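Long-range contacts in CytC3 (Streptomyces, PDB 3GJA), which is a nonheme iron halogenase of the phytanoyl-CoA dioxygenase family and probably chlorinates an aliphatic carbon of its substrate: residues 46-51 with 72-77; 132-137 with 263-268; 151-156 with 254-259. All coordinates share one frame; numbering follows the deposited sequence.

Overall arrangement
Interaction 3 is the core contact: it joins two neighbouring strands of the main antiparallel sheet, and backbone bonds and aromatic packing share the work. Interactions 1 and 2 are partly buried and lie farther from the middle of the chain. Interaction 1 brings two helices together without a direct hydrogen bond, through leucine and isoleucine branches and two bridging waters. Interaction 2 is a short two-stranded antiparallel sheet, dominated by one backbone-bonded pair and a valine lying on a tryptophan. Interactions 1 and 3 touch where Leu77 meets Phe153 and Phe256. Interactions 2 and 3 lie on opposite sides of the chain's centre, yet strand 253-262 leads directly toward residues 263-268.

Interaction 1. Residues 46-51 with 72-77; sequences RQLLDR and LDIDLL
Ile74 makes the largest contact of residues 72-77 with residues 46-51, and it does so with two separate branches. Its longer arm, CG1 set beside the backbone N and CD1 carried outward in an extended chain (chi2 174°), ends 3.6 Å from Leu48 CD2, the two side chains crossing at about a right angle. Its other methyl, CG2, lies anti to the backbone N and meets the amide end of Gln47, with NE2 3.2 Å from CG2, a close approach of a polar nitrogen to a methyl. Leu48 CD2 also reaches the CD2 branch of Leu77, more loosely, at 4.3 Å. No hydrogen bond passes directly between the segments; two waters supply the polar links. One accepts hydrogen bonds from Gln47 NE2 at 2.7 Å and from Leu76 N at 2.9 Å, so a peptide N-H in the first turn of helix 75-82 is satisfied through the glutamine amide's water. The extended Gln47 chain beyond CG delivers the amide to that place. The second water donates to Asp50 O and to Asp73 OD2, the latter at 2.7 Å. That carboxylate oxygen also forms a salt bridge with Arg70, which would be expected to favour its ionised form. Ile74 occupies the N-cap position, and its carbonyl O receives Leu77 N at 2.9 Å in the first turn of helix 75-82. Farther out, Asp50 OD1 binds Ser52 N, and Arg308 NH1 holds the carbonyl O of Asp73. The contact thus lays the start of helix 75-82 against the C-terminal part of helix 34-49, where Leu76 also packs on Arg40, Ile43 and Ile44, while Leu48 and Leu77 both rest on Phe105 of strand 98-108.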
loop_
_atom_site.group_PDB
_atom_site.type_symbol
_atom_site.label_atom_id
_atom_site.label_comp_id
_atom_site.label_asym_id
_atom_site.label_seq_id
_atom_site.Cartn_x
_atom_site.Cartn_y
_atom_site.Cartn_z
ATOM N N ARG A 46 -4.384 -6.939 17.913
ATOM C CA ARG A 46 -4.453 -8.239 18.568
ATOM C C ARG A 46 -4.586 -9.345 17.535
ATOM O O ARG A 46 -3.962 -10.396 17.658
ATOM C CB ARG A 46 -5.653 -8.330 19.510
ATOM C CG ARG A 46 -5.616 -7.407 20.712
ATOM C CD ARG A 46 -6.580 -7.927 21.775
ATOM N NE ARG A 46 -7.836 -8.379 21.175
ATOM C CZ ARG A 46 -8.778 -7.563 20.712
ATOM N NH1 ARG A 46 -8.614 -6.248 20.788
ATOM N NH2 ARG A 46 -9.871 -8.067 20.148
ATOM N N GLN A 47 -5.404 -9.107 16.515
ATOM C CA GLN A 47 -5.622 -10.109 15.486
ATOM C C GLN A 47 -4.384 -10.444 14.664
ATOM O O GLN A 47 -4.283 -11.541 14.117
ATOM C CB GLN A 47 -6.778 -9.680 14.580
ATOM C CG GLN A 47 -8.137 -9.910 15.232
ATOM C CD GLN A 47 -9.279 -9.289 14.471
ATOM O OE1 GLN A 47 -10.446 -9.585 14.736
ATOM N NE2 GLN A 47 -8.960 -8.416 13.525
ATOM N N LEU A 48 -3.439 -9.514 14.575
ATOM C CA LEU A 48 -2.219 -9.796 13.826
ATOM C C LEU A 48 -1.481 -10.947 14.519
ATOM O O LEU A 48 -0.832 -11.755 13.869
ATOM C CB LEU A 48 -1.313 -8.559 13.769
ATOM C CG LEU A 48 -1.759 -7.357 12.928
ATOM C CD1 LEU A 48 -0.775 -6.216 13.128
ATOM C CD2 LEU A 48 -1.839 -7.736 11.447
ATOM N N LEU A 49 -1.602 -11.017 15.843
ATOM C CA LEU A 49 -0.942 -12.047 16.638
ATOM C C LEU A 49 -1.304 -13.463 16.220
ATOM O O LEU A 49 -0.465 -14.364 16.268
ATOM C CB LEU A 49 -1.275 -11.854 18.123
ATOM C CG LEU A 49 -0.367 -10.988 19.008
ATOM C CD1 LEU A 49 0.621 -10.192 18.168
ATOM C CD2 LEU A 49 -1.227 -10.075 19.863
ATOM N N ASP A 50 -2.557 -13.656 15.815
ATOM C CA ASP A 50 -3.035 -14.970 15.386
ATOM C C ASP A 50 -2.820 -15.146 13.887
ATOM O O ASP A 50 -3.483 -14.505 13.073
ATOM C CB ASP A 50 -4.517 -15.127 15.743
ATOM C CG ASP A 50 -5.170 -16.316 15.053
ATOM O OD1 ASP A 50 -4.461 -17.266 14.668
ATOM O OD2 ASP A 50 -6.407 -16.304 14.907
ATOM N N ARG A 51 -1.886 -16.022 13.532
ATOM C CA ARG A 51 -1.563 -16.272 12.133
ATOM C C ARG A 51 -2.144 -17.588 11.632
ATOM O O ARG A 51 -1.791 -18.047 10.545
ATOM C CB ARG A 51 -0.037 -16.289 11.940
ATOM C CG ARG A 51 0.657 -14.959 12.222
ATOM C CD ARG A 51 2.158 -15.026 11.916
ATOM N NE ARG A 51 2.400 -15.293 10.501
ATOM C CZ ARG A 51 2.326 -14.386 9.529
ATOM N NH1 ARG A 51 2.026 -13.124 9.805
ATOM N NH2 ARG A 51 2.529 -14.750 8.263
ATOM N N LEU A 72 -5.858 -10.513 3.560
ATOM C CA LEU A 72 -6.360 -11.771 3.032
ATOM C C LEU A 72 -6.830 -12.717 4.132
ATOM O O LEU A 72 -7.309 -13.808 3.844
ATOM C CB LEU A 72 -5.307 -12.458 2.156
ATOM C CG LEU A 72 -5.018 -11.714 0.848
ATOM C CD1 LEU A 72 -4.022 -12.496 0.017
ATOM C CD2 LEU A 72 -6.307 -11.505 0.077
ATOM N N ASP A 73 -6.686 -12.321 5.392
ATOM C CA ASP A 73 -7.173 -13.178 6.469
ATOM C C ASP A 73 -7.839 -12.415 7.622
ATOM O O ASP A 73 -8.596 -12.998 8.405
ATOM C CB ASP A 73 -6.065 -14.115 6.992
ATOM C CG ASP A 73 -5.006 -13.404 7.806
ATOM O OD1 ASP A 73 -4.256 -12.578 7.238
ATOM O OD2 ASP A 73 -4.916 -13.696 9.023
ATOM N N ILE A 74 -7.582 -11.113 7.717
ATOM C CA ILE A 74 -8.189 -10.313 8.777
ATOM C C ILE A 74 -9.286 -9.448 8.178
ATOM O O ILE A 74 -9.018 -8.585 7.341
ATOM C CB ILE A 74 -7.145 -9.423 9.482
ATOM C CG1 ILE A 74 -6.062 -10.311 10.107
ATOM C CG2 ILE A 74 -7.826 -8.557 10.547
ATOM C CD1 ILE A 74 -4.917 -9.551 10.710
ATOM N N ASP A 75 -10.520 -9.690 8.617
ATOM C CA ASP A 75 -11.683 -8.968 8.112
ATOM C C ASP A 75 -11.568 -7.457 8.056
ATOM O O ASP A 75 -11.860 -6.860 7.028
ATOM C CB ASP A 75 -12.936 -9.341 8.915
ATOM C CG ASP A 75 -13.407 -10.758 8.634
ATOM O OD1 ASP A 75 -13.215 -11.225 7.496
ATOM O OD2 ASP A 75 -13.977 -11.400 9.542
ATOM N N LEU A 76 -11.164 -6.834 9.158
ATOM C CA LEU A 76 -11.032 -5.377 9.203
ATOM C C LEU A 76 -10.007 -4.852 8.184
ATOM O O LEU A 76 -10.094 -3.714 7.719
ATOM C CB LEU A 76 -10.649 -4.948 10.621
ATOM C CG LEU A 76 -11.657 -4.170 11.481
ATOM C CD1 LEU A 76 -13.083 -4.385 11.014
ATOM C CD2 LEU A 76 -11.487 -4.598 12.928
ATOM N N LEU A 77 -9.038 -5.689 7.839
ATOM C CA LEU A 77 -8.027 -5.308 6.864
ATOM C C LEU A 77 -8.571 -5.586 5.468
ATOM O O LEU A 77 -8.265 -4.863 4.517
ATOM C CB LEU A 77 -6.731 -6.084 7.111
ATOM C CG LEU A 77 -5.546 -5.336 7.733
ATOM C CD1 LEU A 77 -6.017 -4.230 8.673
ATOM C CD2 LEU A 77 -4.649 -6.337 8.449
HETATM O O HOH W 1 -10.957 -8.251 11.711
HETATM O O HOH W 2 -5.098 -15.722 10.850
#

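Interaction 2. Residues 132-137 with 263-268; sequences IIWPSD and TQVQVY
Two backbone hydrogen bonds define this short antiparallel pairing. Ile133 and Gln266 form its hydrogen-bonded pair: Gln266 N gives a nearly straight bond (169°) to Ile133 O at 2.9 Å, and Ile133 N returns one to Gln266 O at 3.1 Å. Each donor lies in the plane of the carbonyl it meets. Ile132 and Val267 make the adjoining non-hydrogen-bonded pair. Their side chains share one face of the two-stranded sheet, side by side, with CD1 of Ile132 4.1 Å from CG2 of Val267; both also touch Trp101 of strand 98-108.

Apolar packing centres on Val265, whose two methyls serve different partners. CG1, anti to the backbone N, meets Ile132 CG2 at 3.8 Å. CG2 sits over the face of the Trp134 indole as a CH-pi contact, 3.5 Å from the centroid of the five-membered ring and 12° off its normal. Phe143 adds an edge-to-face ring contact to the indole, whose NE1 bonds to Gly145 O. An alanine in place of Trp134 would probably cost the valine methyl its aromatic platform and leave Gly145 O without this indole donor.

Mixed contacts complete the margin: Gln264 NE2 approaches Pro135 CG at 3.6 Å, and its amide plane stands nearly perpendicular to the indole (85°). The chemistry implies a division of labour: two hydrogen bonds between peptide groups set the strand register, while the methyl-on-indole contact and the proline-amide contact settle residues 134-135 against residues 264-265.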
loop_
_atom_site.group_PDB
_atom_site.type_symbol
_atom_site.label_atom_id
_atom_site.label_comp_id
_atom_site.label_asym_id
_atom_site.label_seq_id
_atom_site.Cartn_x
_atom_site.Cartn_y
_atom_site.Cartn_z
ATOM N N ILE A 132 6.175 -6.140 -10.081
ATOM C CA ILE A 132 5.154 -5.413 -10.820
ATOM C C ILE A 132 5.627 -5.091 -12.236
ATOM O O ILE A 132 6.725 -4.566 -12.426
ATOM C CB ILE A 132 4.814 -4.083 -10.092
ATOM C CG1 ILE A 132 4.086 -4.378 -8.774
ATOM C CG2 ILE A 132 4.001 -3.170 -10.999
ATOM C CD1 ILE A 132 2.718 -5.036 -8.942
ATOM N N ILE A 133 4.793 -5.407 -13.228
ATOM C CA ILE A 133 5.128 -5.132 -14.627
ATOM C C ILE A 133 3.942 -4.562 -15.401
ATOM O O ILE A 133 2.918 -5.227 -15.557
ATOM C CB ILE A 133 5.598 -6.404 -15.370
ATOM C CG1 ILE A 133 6.925 -6.905 -14.795
ATOM C CG2 ILE A 133 5.768 -6.101 -16.854
ATOM C CD1 ILE A 133 8.095 -5.988 -15.065
ATOM N N TRP A 134 4.081 -3.328 -15.872
ATOM C CA TRP A 134 3.034 -2.687 -16.658
ATOM C C TRP A 134 3.298 -3.002 -18.130
ATOM O O TRP A 134 4.438 -3.254 -18.523
ATOM C CB TRP A 134 3.063 -1.169 -16.491
ATOM C CG TRP A 134 2.570 -0.656 -15.187
ATOM C CD1 TRP A 134 3.104 -0.892 -13.953
ATOM C CD2 TRP A 134 1.471 0.244 -14.986
ATOM N NE1 TRP A 134 2.409 -0.191 -12.995
ATOM C CE2 TRP A 134 1.402 0.515 -13.599
ATOM C CE3 TRP A 134 0.538 0.849 -15.842
ATOM C CZ2 TRP A 134 0.435 1.369 -13.044
ATOM C CZ3 TRP A 134 -0.425 1.700 -15.291
ATOM C CH2 TRP A 134 -0.465 1.950 -13.902
ATOM N N PRO A 135 2.247 -2.985 -18.966
ATOM C CA PRO A 135 2.442 -3.272 -20.391
ATOM C C PRO A 135 3.224 -2.136 -21.041
ATOM O O PRO A 135 3.133 -0.985 -20.610
ATOM C CB PRO A 135 1.015 -3.381 -20.918
ATOM C CG PRO A 135 0.259 -2.428 -20.034
ATOM C CD PRO A 135 0.824 -2.741 -18.666
ATOM N N SER A 136 3.993 -2.459 -22.074
ATOM C CA SER A 136 4.791 -1.447 -22.758
ATOM C C SER A 136 4.968 -1.745 -24.243
ATOM O O SER A 136 4.807 -2.884 -24.684
ATOM C CB SER A 136 6.169 -1.334 -22.096
ATOM O OG SER A 136 6.839 -2.584 -22.110
ATOM N N ASP A 137 5.302 -0.710 -25.008
ATOM C CA ASP A 137 5.518 -0.855 -26.441
ATOM C C ASP A 137 6.810 -1.614 -26.694
ATOM O O ASP A 137 7.558 -1.919 -25.760
ATOM C CB ASP A 137 5.586 0.515 -27.119
ATOM C CG ASP A 137 4.225 1.171 -27.236
ATOM O OD1 ASP A 137 3.328 0.557 -27.852
ATOM O OD2 ASP A 137 4.052 2.294 -26.716
ATOM N N THR A 263 -5.799 -3.541 -13.565
ATOM C CA THR A 263 -5.866 -4.930 -14.045
ATOM C C THR A 263 -4.887 -5.330 -15.161
ATOM O O THR A 263 -4.456 -6.480 -15.241
ATOM C CB THR A 263 -7.297 -5.271 -14.533
ATOM O OG1 THR A 263 -7.755 -4.250 -15.431
ATOM C CG2 THR A 263 -8.258 -5.380 -13.356
ATOM N N GLN A 264 -4.559 -4.387 -16.028
ATOM C CA GLN A 264 -3.647 -4.636 -17.135
ATOM C C GLN A 264 -2.241 -4.956 -16.645
ATOM O O GLN A 264 -1.410 -5.475 -17.395
ATOM C CB GLN A 264 -3.609 -3.403 -18.023
ATOM C CG GLN A 264 -4.374 -2.237 -17.404
ATOM C CD GLN A 264 -3.557 -0.982 -17.368
ATOM O OE1 GLN A 264 -4.014 0.054 -16.900
ATOM N NE2 GLN A 264 -2.331 -1.064 -17.865
ATOM N N VAL A 265 -1.975 -4.648 -15.380
ATOM C CA VAL A 265 -0.659 -4.897 -14.814
ATOM C C VAL A 265 -0.479 -6.329 -14.329
ATOM O O VAL A 265 -1.401 -6.937 -13.779
ATOM C CB VAL A 265 -0.377 -3.934 -13.644
ATOM C CG1 VAL A 265 0.967 -4.271 -12.990
ATOM C CG2 VAL A 265 -0.384 -2.506 -14.153
ATOM N N GLN A 266 0.716 -6.866 -14.535
ATOM C CA GLN A 266 1.011 -8.217 -14.090
ATOM C C GLN A 266 1.678 -8.204 -12.717
ATOM O O GLN A 266 2.667 -7.501 -12.486
ATOM C CB GLN A 266 1.913 -8.923 -15.095
ATOM C CG GLN A 266 1.303 -9.055 -16.471
ATOM C CD GLN A 266 2.071 -10.025 -17.335
ATOM O OE1 GLN A 266 2.039 -11.235 -17.108
ATOM N NE2 GLN A 266 2.780 -9.500 -18.326
ATOM N N VAL A 267 1.124 -8.996 -11.811
ATOM C CA VAL A 267 1.628 -9.093 -10.457
ATOM C C VAL A 267 2.411 -10.380 -10.323
ATOM O O VAL A 267 1.943 -11.447 -10.713
ATOM C CB VAL A 267 0.465 -9.073 -9.453
ATOM C CG1 VAL A 267 0.975 -9.291 -8.029
ATOM C CG2 VAL A 267 -0.262 -7.743 -9.568
ATOM N N TYR A 268 3.609 -10.282 -9.763
ATOM C CA TYR A 268 4.449 -11.457 -9.616
ATOM C C TYR A 268 4.543 -12.176 -10.975
ATOM O O TYR A 268 4.255 -13.365 -11.083
ATOM C CB TYR A 268 3.865 -12.383 -8.542
ATOM C CG TYR A 268 3.869 -11.782 -7.146
ATOM C CD1 TYR A 268 5.055 -11.329 -6.564
ATOM C CD2 TYR A 268 2.689 -11.680 -6.400
ATOM C CE1 TYR A 268 5.072 -10.791 -5.272
ATOM C CE2 TYR A 268 2.691 -11.142 -5.104
ATOM C CZ TYR A 268 3.887 -10.703 -4.547
ATOM O OH TYR A 268 3.916 -10.207 -3.261
#

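Interaction 3. Residues 151-156 with 254-259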
loop_
_atom_site.group_PDB
_atom_site.type_symbol
_atom_site.label_atom_id
_atom_site.label_comp_id
_atom_site.label_asym_id
_atom_site.label_seq_id
_atom_site.Cartn_x
_atom_site.Cartn_y
_atom_site.Cartn_z
ATOM N N THR A 151 -2.160 4.536 5.235
ATOM C CA THR A 151 -3.084 4.979 6.275
ATOM C C THR A 151 -2.401 4.983 7.638
ATOM O O THR A 151 -1.733 4.019 8.012
ATOM C CB THR A 151 -4.331 4.058 6.369
ATOM O OG1 THR A 151 -5.013 4.033 5.109
ATOM C CG2 THR A 151 -5.300 4.571 7.436
ATOM N N ALA A 152 -2.571 6.070 8.379
ATOM C CA ALA A 152 -1.986 6.173 9.708
ATOM C C ALA A 152 -2.938 5.504 10.698
ATOM O O ALA A 152 -4.068 5.951 10.871
ATOM C CB ALA A 152 -1.785 7.636 10.075
ATOM N N PHE A 153 -2.491 4.423 11.330
ATOM C CA PHE A 153 -3.323 3.706 12.298
ATOM C C PHE A 153 -3.106 4.339 13.662
ATOM O O PHE A 153 -3.943 4.258 14.560
ATOM C CB PHE A 153 -2.935 2.220 12.340
ATOM C CG PHE A 153 -3.621 1.373 11.287
ATOM C CD1 PHE A 153 -4.364 1.961 10.265
ATOM C CD2 PHE A 153 -3.514 -0.011 11.321
ATOM C CE1 PHE A 153 -4.993 1.186 9.296
ATOM C CE2 PHE A 153 -4.140 -0.803 10.347
ATOM C CZ PHE A 153 -4.878 -0.204 9.339
ATOM N N THR A 154 -1.948 4.965 13.784
ATOM C CA THR A 154 -1.511 5.662 14.980
ATOM C C THR A 154 -1.234 7.061 14.426
ATOM O O THR A 154 -1.222 7.235 13.212
ATOM C CB THR A 154 -0.216 4.993 15.490
ATOM O OG1 THR A 154 -0.472 4.328 16.730
ATOM C CG2 THR A 154 0.888 5.984 15.632
ATOM N N HIS A 155 -1.036 8.067 15.265
ATOM C CA HIS A 155 -0.751 9.373 14.687
ATOM C C HIS A 155 0.664 9.334 14.101
ATOM O O HIS A 155 1.542 8.648 14.620
ATOM C CB HIS A 155 -0.858 10.495 15.739
ATOM C CG HIS A 155 0.161 10.408 16.837
ATOM N ND1 HIS A 155 0.574 11.510 17.555
ATOM C CD2 HIS A 155 0.825 9.349 17.362
ATOM C CE1 HIS A 155 1.446 11.135 18.475
ATOM N NE2 HIS A 155 1.615 9.829 18.379
ATOM N N SER A 156 0.873 10.040 13.001
ATOM C CA SER A 156 2.194 10.096 12.391
ATOM C C SER A 156 2.611 11.552 12.490
ATOM O O SER A 156 2.068 12.416 11.798
ATOM C CB SER A 156 2.151 9.663 10.925
ATOM O OG SER A 156 3.453 9.690 10.371
ATOM N N MET A 254 2.338 3.690 13.694
ATOM C CA MET A 254 1.978 2.544 12.875
ATOM C C MET A 254 1.256 2.962 11.609
ATOM O O MET A 254 0.195 3.586 11.655
ATOM C CB MET A 254 1.096 1.571 13.658
ATOM C CG MET A 254 0.804 0.266 12.912
ATOM S SD MET A 254 2.314 -0.663 12.512
ATOM C CE MET A 254 2.752 -1.267 14.134
ATOM N N GLY A 255 1.849 2.619 10.475
ATOM C CA GLY A 255 1.238 2.932 9.201
ATOM C C GLY A 255 0.850 1.638 8.506
ATOM O O GLY A 255 1.562 0.637 8.597
ATOM N N PHE A 256 -0.294 1.642 7.834
ATOM C CA PHE A 256 -0.746 0.462 7.113
ATOM C C PHE A 256 -0.825 0.860 5.647
ATOM O O PHE A 256 -1.599 1.738 5.281
ATOM C CB PHE A 256 -2.123 0.006 7.608
ATOM C CG PHE A 256 -2.701 -1.132 6.806
ATOM C CD1 PHE A 256 -2.055 -2.367 6.767
ATOM C CD2 PHE A 256 -3.848 -0.948 6.041
ATOM C CE1 PHE A 256 -2.542 -3.410 5.967
ATOM C CE2 PHE A 256 -4.348 -1.979 5.237
ATOM C CZ PHE A 256 -3.688 -3.216 5.201
ATOM N N ALA A 257 -0.013 0.223 4.809
ATOM C CA ALA A 257 0.002 0.557 3.393
ATOM C C ALA A 257 -0.637 -0.509 2.522
ATOM O O ALA A 257 -0.382 -1.704 2.691
ATOM C CB ALA A 257 1.446 0.815 2.926
ATOM N N ALA A 258 -1.474 -0.055 1.594
ATOM C CA ALA A 258 -2.154 -0.927 0.644
ATOM C C ALA A 258 -1.691 -0.435 -0.722
ATOM O O ALA A 258 -1.743 0.766 -1.002
ATOM C CB ALA A 258 -3.658 -0.783 0.778
ATOM N N ARG A 259 -1.235 -1.354 -1.568
ATOM C CA ARG A 259 -0.718 -0.968 -2.877
ATOM C C ARG A 259 -1.618 -1.425 -4.029
ATOM O O ARG A 259 -2.053 -2.580 -4.088
ATOM C CB ARG A 259 0.715 -1.506 -2.999
ATOM C CG ARG A 259 1.377 -1.587 -1.621
ATOM C CD ARG A 259 2.898 -1.715 -1.630
ATOM N NE ARG A 259 3.528 -0.461 -2.011
ATOM C CZ ARG A 259 4.558 0.094 -1.379
ATOM N NH1 ARG A 259 5.090 -0.489 -0.314
ATOM N NH2 ARG A 259 5.059 1.233 -1.828
HETATM O O HOH W 3 -3.756 1.959 3.678
#
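Thr151 and Phe256 exchange two backbone hydrogen bonds, as the antiparallel hydrogen-bonded pair of this strand contact. Phe256 N reaches Thr151 O at 2.8 Å in an almost straight bond (172°) lying in the carbonyl plane. The return bond, Thr151 N to Phe256 O at 2.9 Å, comes from above the carbonyl plane. Phe256 O accepts a second hydrogen bond, from a water 2.7 Å away, and that water in turn accepts one from the Thr151 hydroxyl, OG1; His80 NE2 is a further hydrogen-bond partner of OG1. Gly255 CA adds a CA-H...O contact to Thr151 O at 3.4 Å. In the next, non-hydrogen-bonded pair, the peptides of Ala152 and Gly255 turn outward to other strands: Ala152 bonds with Gly229 and Glu230, Gly255 with Phe106. Met254 O is shared by two successive donors, Phe153 N at 2.8 Å, nearly along the C=O axis, and Thr154 N at 3.3 Å, a weak bond. With Phe153 in a helix-like backbone conformation and Thr154 extended, this is a classic beta bulge, two residues set against Met254. At the bulge the Phe153 side chain points toward the opposing strand, where CB of Phe256 lies over the ring face in a CH-pi contact, 3.5 Å from the ring centroid. The two rings point the same way with planes at 24°, but they are slid apart and barely overlap. His80 meets both rings, Phe153 edge-to-face, and Trp41 and Met37 of helix 34-49 cover the phenylalanine and threonine side. Adjacent antiparallel strands 147-152 and 253-262, with helices packed on the sheet, fit the double-stranded beta-helix (jelly-roll) barrel of the phytanoyl-CoA dioxygenase family and the wider cupin clan.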